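Local structure of beta-lactamase-like protein (Koribacter versatilis, 6B9V) at residues A[3-8]-A[44-48]; A[152-156]-A[167-171]. The protein probably hydrolyses diphosphate bonds as a metal-dependent diphosphatase of the PhnP family, cleaving reactive photoproducts of FAD. One frame throughout, in Å; residues are numbered along the deposited sequence.

How the contacts relate
Contact 1 comes first along the chain: strand 2-9 runs in, the chain leaves it for a long excursion without helix, and 44-48 returns antiparallel to close that loop. Contact 2 opens only after contact 1 is complete, and it closes a much shorter loop, the end of the hairpin of strands 151-160 and 163-170 with its turn. The two are therefore in series, neither nested nor crossed. Each lies in a different seven-stranded mixed sheet, and their buried sides meet: Val-44 and Leu-7 pack on Phe-170, and Tyr-46 packs on Phe-153. This packing joins the two sheets of the metallo-beta-lactamase fold face to face; the centres of the two contacts are about 14 Å apart.

Contact 1: A[3-8]-A[44-48]; sequences MRATLT and VQYDG
The carbonyl oxygen of Thr-6 is gripped twice, by the backbone N of Gln-45 at 2.8 Å and by a water. The same water lies within hydrogen-bonding distance of OE1 of Gln-45, 2.7 Å from it, and of OG1 of Thr-8, a hydroxyl that has a second partner in Lys-257. With CG beside its own backbone N (chi1 -72°) and the rest of the chain extended, Gln-45 swings its amide over the Thr-6 side of the sheet to this water. With the return bond, Thr-6 N to Gln-45 O at 2.9 Å, the two residues form an antiparallel hydrogen-bonded pair; Leu-7 and Val-44 follow as a non-hydrogen-bonded pair.

Toward Met-3 and the end of 44-48 the backbones part and a second water takes over, donating to Arg-4 O and accepting from Asp-47 N, each at 2.7 Å. Here the chain of 44-48 leaves the strand, and the bent end of Met-3 crosses the Asp-47 carboxylate with its CE 4.0 Å from OD1. On the buried side, Ala-5 CB meets Tyr-46 CB at 4.0 Å. The Tyr-46 ring, its CG set between backbone N and carbonyl carbon (chi1 58°), leads away from strand 2-9 to the other sheet, where its OH bonds Leu-148 O. Arg-4, poorly ordered, pairs with Glu-259 on strand 257-263, the neighbour on the far side of strand 2-9. These antiparallel strands belong to one of the two mixed sheets of the metallo-beta-lactamase alpha-beta/beta-alpha sandwich.

Contact 2: A[152-156]-A[167-171]; sequences KFIPV and GYRFG
A beta hairpin, strand 151-160 turning back as strand 163-170, brings Ile-154 opposite Arg-169 and Val-156 opposite Gly-167. Both are antiparallel hydrogen-bonded pairs. Ile-154 N donates to Arg-169 O at 2.8 Å, and Arg-169 N returns to Ile-154 O at 2.9 Å. In the next pair, Val-156 N donates to Gly-167 O at 2.8 Å and Gly-167 N to Val-156 O at 2.9 Å.

On the face that carries Phe-153 and Phe-170, CB of Phe-170 lies over the centre of the Phe-153 ring, 3.9 Å from the centroid, a CH-pi contact. The two rings are tilted by 21° and slid apart, with Phe-153 CE2 3.7 Å from Phe-170 CD1, so they barely overlap. Phe-170 takes the cramped rotamer with CG between backbone N and carbonyl carbon (chi1 35°), and both rings reach the other sheet of the metallo-beta-lactamase sandwich, where Phe-153 touches Val-51 and Phe-170 touches Ile-53.

On the same face, the Tyr-168 ring lies obliquely alongside Pro-155, its CD2 3.7 Å from Pro-155 CA, while its hydroxyl is bonded to Tyr-76 O. That side chain comes within about 8 Å of the side chain of His-78, a manganese ligand. Arg-169 stretches away on the opposite face, where NH1 is held by Met-189 O and Arg-191 O. At the open end of the hairpin, past Phe-153 and Phe-170, a water spans Lys-152 O and Gly-171 N, donating to the first and accepting from the second.

Contact 1: A[3-8]-A[44-48]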
loop_
_atom_site.group_PDB
_atom_site.type_symbol
_atom_site.label_atom_id
_atom_site.label_comp_id
_atom_site.label_asym_id
_atom_site.label_seq_id
_atom_site.Cartn_x
_atom_site.Cartn_y
_atom_site.Cartn_z
ATOM N N MET A 3 -26.307 -22.043 3.050
ATOM C CA MET A 3 -26.200 -20.968 4.026
ATOM C C MET A 3 -26.001 -19.609 3.358
ATOM O O MET A 3 -25.565 -19.514 2.196
ATOM C CB MET A 3 -25.052 -21.233 5.005
ATOM C CG MET A 3 -25.407 -22.184 6.146
ATOM S SD MET A 3 -24.183 -22.199 7.473
ATOM C CE MET A 3 -24.264 -20.506 8.056
ATOM N N ARG A 4 -26.338 -18.571 4.118
ATOM C CA ARG A 4 -26.154 -17.183 3.722
ATOM C C ARG A 4 -24.674 -16.802 3.745
ATOM O O ARG A 4 -23.962 -17.041 4.729
ATOM C CB ARG A 4 -26.955 -16.263 4.649
ATOM C CG ARG A 4 -26.235 -14.980 5.055
ATOM C CD ARG A 4 -26.989 -14.234 6.146
ATOM N NE ARG A 4 -26.231 -13.098 6.667
ATOM C CZ ARG A 4 -26.458 -11.832 6.334
ATOM N NH1 ARG A 4 -27.428 -11.536 5.478
ATOM N NH2 ARG A 4 -25.722 -10.861 6.856
ATOM N N ALA A 5 -24.213 -16.220 2.643
ATOM C CA ALA A 5 -22.855 -15.728 2.553
ATOM C C ALA A 5 -22.906 -14.248 2.187
ATOM O O ALA A 5 -23.887 -13.789 1.581
ATOM C CB ALA A 5 -22.063 -16.528 1.518
ATOM N N THR A 6 -21.875 -13.499 2.568
ATOM C CA THR A 6 -21.798 -12.088 2.192
ATOM C C THR A 6 -20.507 -11.787 1.427
ATOM O O THR A 6 -19.425 -12.150 1.868
ATOM C CB THR A 6 -21.852 -11.155 3.430
ATOM O OG1 THR A 6 -23.036 -11.425 4.192
ATOM C CG2 THR A 6 -21.854 -9.676 2.994
ATOM N N LEU A 7 -20.627 -11.119 0.289
ATOM C CA LEU A 7 -19.473 -10.612 -0.444
ATOM C C LEU A 7 -19.329 -9.102 -0.195
ATOM O O LEU A 7 -20.296 -8.353 -0.329
ATOM C CB LEU A 7 -19.616 -10.912 -1.952
ATOM C CG LEU A 7 -18.407 -10.511 -2.819
ATOM C CD1 LEU A 7 -18.315 -11.436 -4.023
ATOM C CD2 LEU A 7 -18.506 -9.060 -3.280
ATOM N N THR A 8 -18.125 -8.659 0.151
ATOM C CA THR A 8 -17.847 -7.233 0.331
ATOM C C THR A 8 -16.763 -6.787 -0.626
ATOM O O THR A 8 -15.707 -7.424 -0.725
ATOM C CB THR A 8 -17.395 -6.911 1.780
ATOM O OG1 THR A 8 -18.431 -7.280 2.684
ATOM C CG2 THR A 8 -17.091 -5.425 1.945
ATOM N N VAL A 44 -15.237 -12.708 1.202
ATOM C CA VAL A 44 -16.421 -13.537 1.285
ATOM C C VAL A 44 -16.537 -14.062 2.701
ATOM O O VAL A 44 -15.605 -14.680 3.209
ATOM C CB VAL A 44 -16.356 -14.727 0.298
ATOM C CG1 VAL A 44 -17.630 -15.548 0.372
ATOM C CG2 VAL A 44 -16.095 -14.242 -1.134
ATOM N N GLN A 45 -17.671 -13.817 3.342
ATOM C CA GLN A 45 -17.873 -14.247 4.719
ATOM C C GLN A 45 -18.985 -15.270 4.811
ATOM O O GLN A 45 -20.058 -15.087 4.228
ATOM C CB GLN A 45 -18.189 -13.053 5.621
ATOM C CG GLN A 45 -16.993 -12.189 5.868
ATOM C CD GLN A 45 -17.358 -10.860 6.469
ATOM O OE1 GLN A 45 -18.145 -10.114 5.900
ATOM N NE2 GLN A 45 -16.799 -10.563 7.639
ATOM N N TYR A 46 -18.723 -16.351 5.538
ATOM C CA TYR A 46 -19.731 -17.398 5.702
ATOM C C TYR A 46 -19.357 -18.298 6.854
ATOM O O TYR A 46 -18.188 -18.646 7.008
ATOM C CB TYR A 46 -19.882 -18.232 4.424
ATOM C CG TYR A 46 -18.604 -18.899 3.969
ATOM C CD1 TYR A 46 -18.290 -20.192 4.366
ATOM C CD2 TYR A 46 -17.707 -18.228 3.140
ATOM C CE1 TYR A 46 -17.121 -20.802 3.952
ATOM C CE2 TYR A 46 -16.533 -18.830 2.718
ATOM C CZ TYR A 46 -16.248 -20.120 3.132
ATOM O OH TYR A 46 -15.090 -20.724 2.710
ATOM N N ASP A 47 -20.350 -18.654 7.661
ATOM C CA ASP A 47 -20.186 -19.602 8.763
ATOM C C ASP A 47 -19.054 -19.190 9.694
ATOM O O ASP A 47 -18.312 -20.037 10.190
ATOM C CB ASP A 47 -19.942 -21.010 8.210
ATOM C CG ASP A 47 -20.191 -22.106 9.239
ATOM O OD1 ASP A 47 -21.077 -21.932 10.101
ATOM O OD2 ASP A 47 -19.501 -23.147 9.181
ATOM N N GLY A 48 -18.910 -17.885 9.918
ATOM C CA GLY A 48 -17.891 -17.383 10.834
ATOM C C GLY A 48 -16.493 -17.327 10.240
ATOM O O GLY A 48 -15.525 -17.034 10.935
HETATM O O HOH W 1 -22.832 -17.875 6.988
HETATM O O HOH W 2 -17.993 -10.071 3.155
#

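Contact 2: A[152-156]-A[167-171]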
loop_
_atom_site.group_PDB
_atom_site.type_symbol
_atom_site.label_atom_id
_atom_site.label_comp_id
_atom_site.label_asym_id
_atom_site.label_seq_id
_atom_site.Cartn_x
_atom_site.Cartn_y
_atom_site.Cartn_z
ATOM N N LYS A 152 -16.987 -24.839 -1.784
ATOM C CA LYS A 152 -16.100 -25.068 -2.920
ATOM C C LYS A 152 -15.886 -23.788 -3.720
ATOM O O LYS A 152 -16.839 -23.145 -4.153
ATOM C CB LYS A 152 -16.643 -26.180 -3.818
ATOM C CG LYS A 152 -16.623 -27.544 -3.148
ATOM C CD LYS A 152 -16.632 -28.684 -4.155
ATOM C CE LYS A 152 -17.874 -28.639 -5.028
ATOM N NZ LYS A 152 -19.114 -28.872 -4.235
ATOM N N PHE A 153 -14.618 -23.414 -3.883
ATOM C CA PHE A 153 -14.226 -22.313 -4.750
ATOM C C PHE A 153 -13.663 -22.887 -6.046
ATOM O O PHE A 153 -12.593 -23.485 -6.058
ATOM C CB PHE A 153 -13.190 -21.417 -4.063
ATOM C CG PHE A 153 -13.778 -20.461 -3.067
ATOM C CD1 PHE A 153 -14.328 -20.919 -1.883
ATOM C CD2 PHE A 153 -13.754 -19.094 -3.304
ATOM C CE1 PHE A 153 -14.865 -20.024 -0.958
ATOM C CE2 PHE A 153 -14.294 -18.199 -2.390
ATOM C CZ PHE A 153 -14.850 -18.669 -1.215
ATOM N N ILE A 154 -14.393 -22.716 -7.135
ATOM C CA ILE A 154 -14.035 -23.326 -8.412
ATOM C C ILE A 154 -13.210 -22.342 -9.228
ATOM O O ILE A 154 -13.677 -21.250 -9.511
ATOM C CB ILE A 154 -15.299 -23.730 -9.202
ATOM C CG1 ILE A 154 -16.243 -24.535 -8.301
ATOM C CG2 ILE A 154 -14.926 -24.517 -10.451
ATOM C CD1 ILE A 154 -17.661 -24.582 -8.803
ATOM N N PRO A 155 -11.977 -22.720 -9.593
ATOM C CA PRO A 155 -11.179 -21.850 -10.466
ATOM C C PRO A 155 -11.788 -21.806 -11.868
ATOM O O PRO A 155 -12.164 -22.843 -12.422
ATOM C CB PRO A 155 -9.796 -22.521 -10.486
ATOM C CG PRO A 155 -9.810 -23.499 -9.321
ATOM C CD PRO A 155 -11.241 -23.937 -9.209
ATOM N N VAL A 156 -11.885 -20.603 -12.413
ATOM C CA VAL A 156 -12.445 -20.373 -13.732
ATOM C C VAL A 156 -11.379 -19.725 -14.595
ATOM O O VAL A 156 -11.038 -18.566 -14.381
ATOM C CB VAL A 156 -13.683 -19.460 -13.673
ATOM C CG1 VAL A 156 -14.248 -19.220 -15.093
ATOM C CG2 VAL A 156 -14.741 -20.068 -12.761
ATOM N N GLY A 167 -10.405 -16.648 -12.360
ATOM C CA GLY A 167 -11.469 -16.048 -11.580
ATOM C C GLY A 167 -12.010 -17.186 -10.732
ATOM O O GLY A 167 -11.492 -18.293 -10.813
ATOM N N TYR A 168 -13.029 -16.940 -9.913
ATOM C CA TYR A 168 -13.562 -18.022 -9.084
ATOM C C TYR A 168 -15.065 -18.002 -8.988
ATOM O O TYR A 168 -15.659 -16.945 -8.897
ATOM C CB TYR A 168 -12.968 -17.959 -7.667
ATOM C CG TYR A 168 -11.473 -18.141 -7.666
ATOM C CD1 TYR A 168 -10.617 -17.048 -7.739
ATOM C CD2 TYR A 168 -10.917 -19.416 -7.629
ATOM C CE1 TYR A 168 -9.231 -17.223 -7.760
ATOM C CE2 TYR A 168 -9.552 -19.601 -7.649
ATOM C CZ TYR A 168 -8.713 -18.508 -7.713
ATOM O OH TYR A 168 -7.361 -18.719 -7.736
ATOM N N ARG A 169 -15.672 -19.186 -8.992
ATOM C CA ARG A 169 -17.091 -19.284 -8.726
ATOM C C ARG A 169 -17.266 -19.944 -7.368
ATOM O O ARG A 169 -16.614 -20.933 -7.058
ATOM C CB ARG A 169 -17.827 -20.092 -9.801
ATOM C CG ARG A 169 -19.300 -20.289 -9.476
ATOM C CD ARG A 169 -20.056 -21.006 -10.577
ATOM N NE ARG A 169 -21.476 -21.125 -10.237
ATOM C CZ ARG A 169 -22.472 -21.113 -11.125
ATOM N NH1 ARG A 169 -22.214 -20.981 -12.421
ATOM N NH2 ARG A 169 -23.735 -21.227 -10.716
ATOM N N PHE A 170 -18.160 -19.400 -6.561
ATOM C CA PHE A 170 -18.416 -19.949 -5.244
ATOM C C PHE A 170 -19.913 -19.821 -4.974
ATOM O O PHE A 170 -20.446 -18.710 -4.880
ATOM C CB PHE A 170 -17.560 -19.242 -4.176
ATOM C CG PHE A 170 -17.339 -17.765 -4.435
ATOM C CD1 PHE A 170 -16.358 -17.335 -5.318
ATOM C CD2 PHE A 170 -18.081 -16.805 -3.755
ATOM C CE1 PHE A 170 -16.151 -15.983 -5.562
ATOM C CE2 PHE A 170 -17.868 -15.448 -3.986
ATOM C CZ PHE A 170 -16.903 -15.040 -4.892
ATOM N N GLY A 171 -20.589 -20.966 -4.900
ATOM C CA GLY A 171 -22.037 -20.987 -4.750
ATOM C C GLY A 171 -22.700 -20.220 -5.887
ATOM O O GLY A 171 -22.378 -20.432 -7.058
HETATM O O HOH W 3 -19.230 -23.581 -5.113
#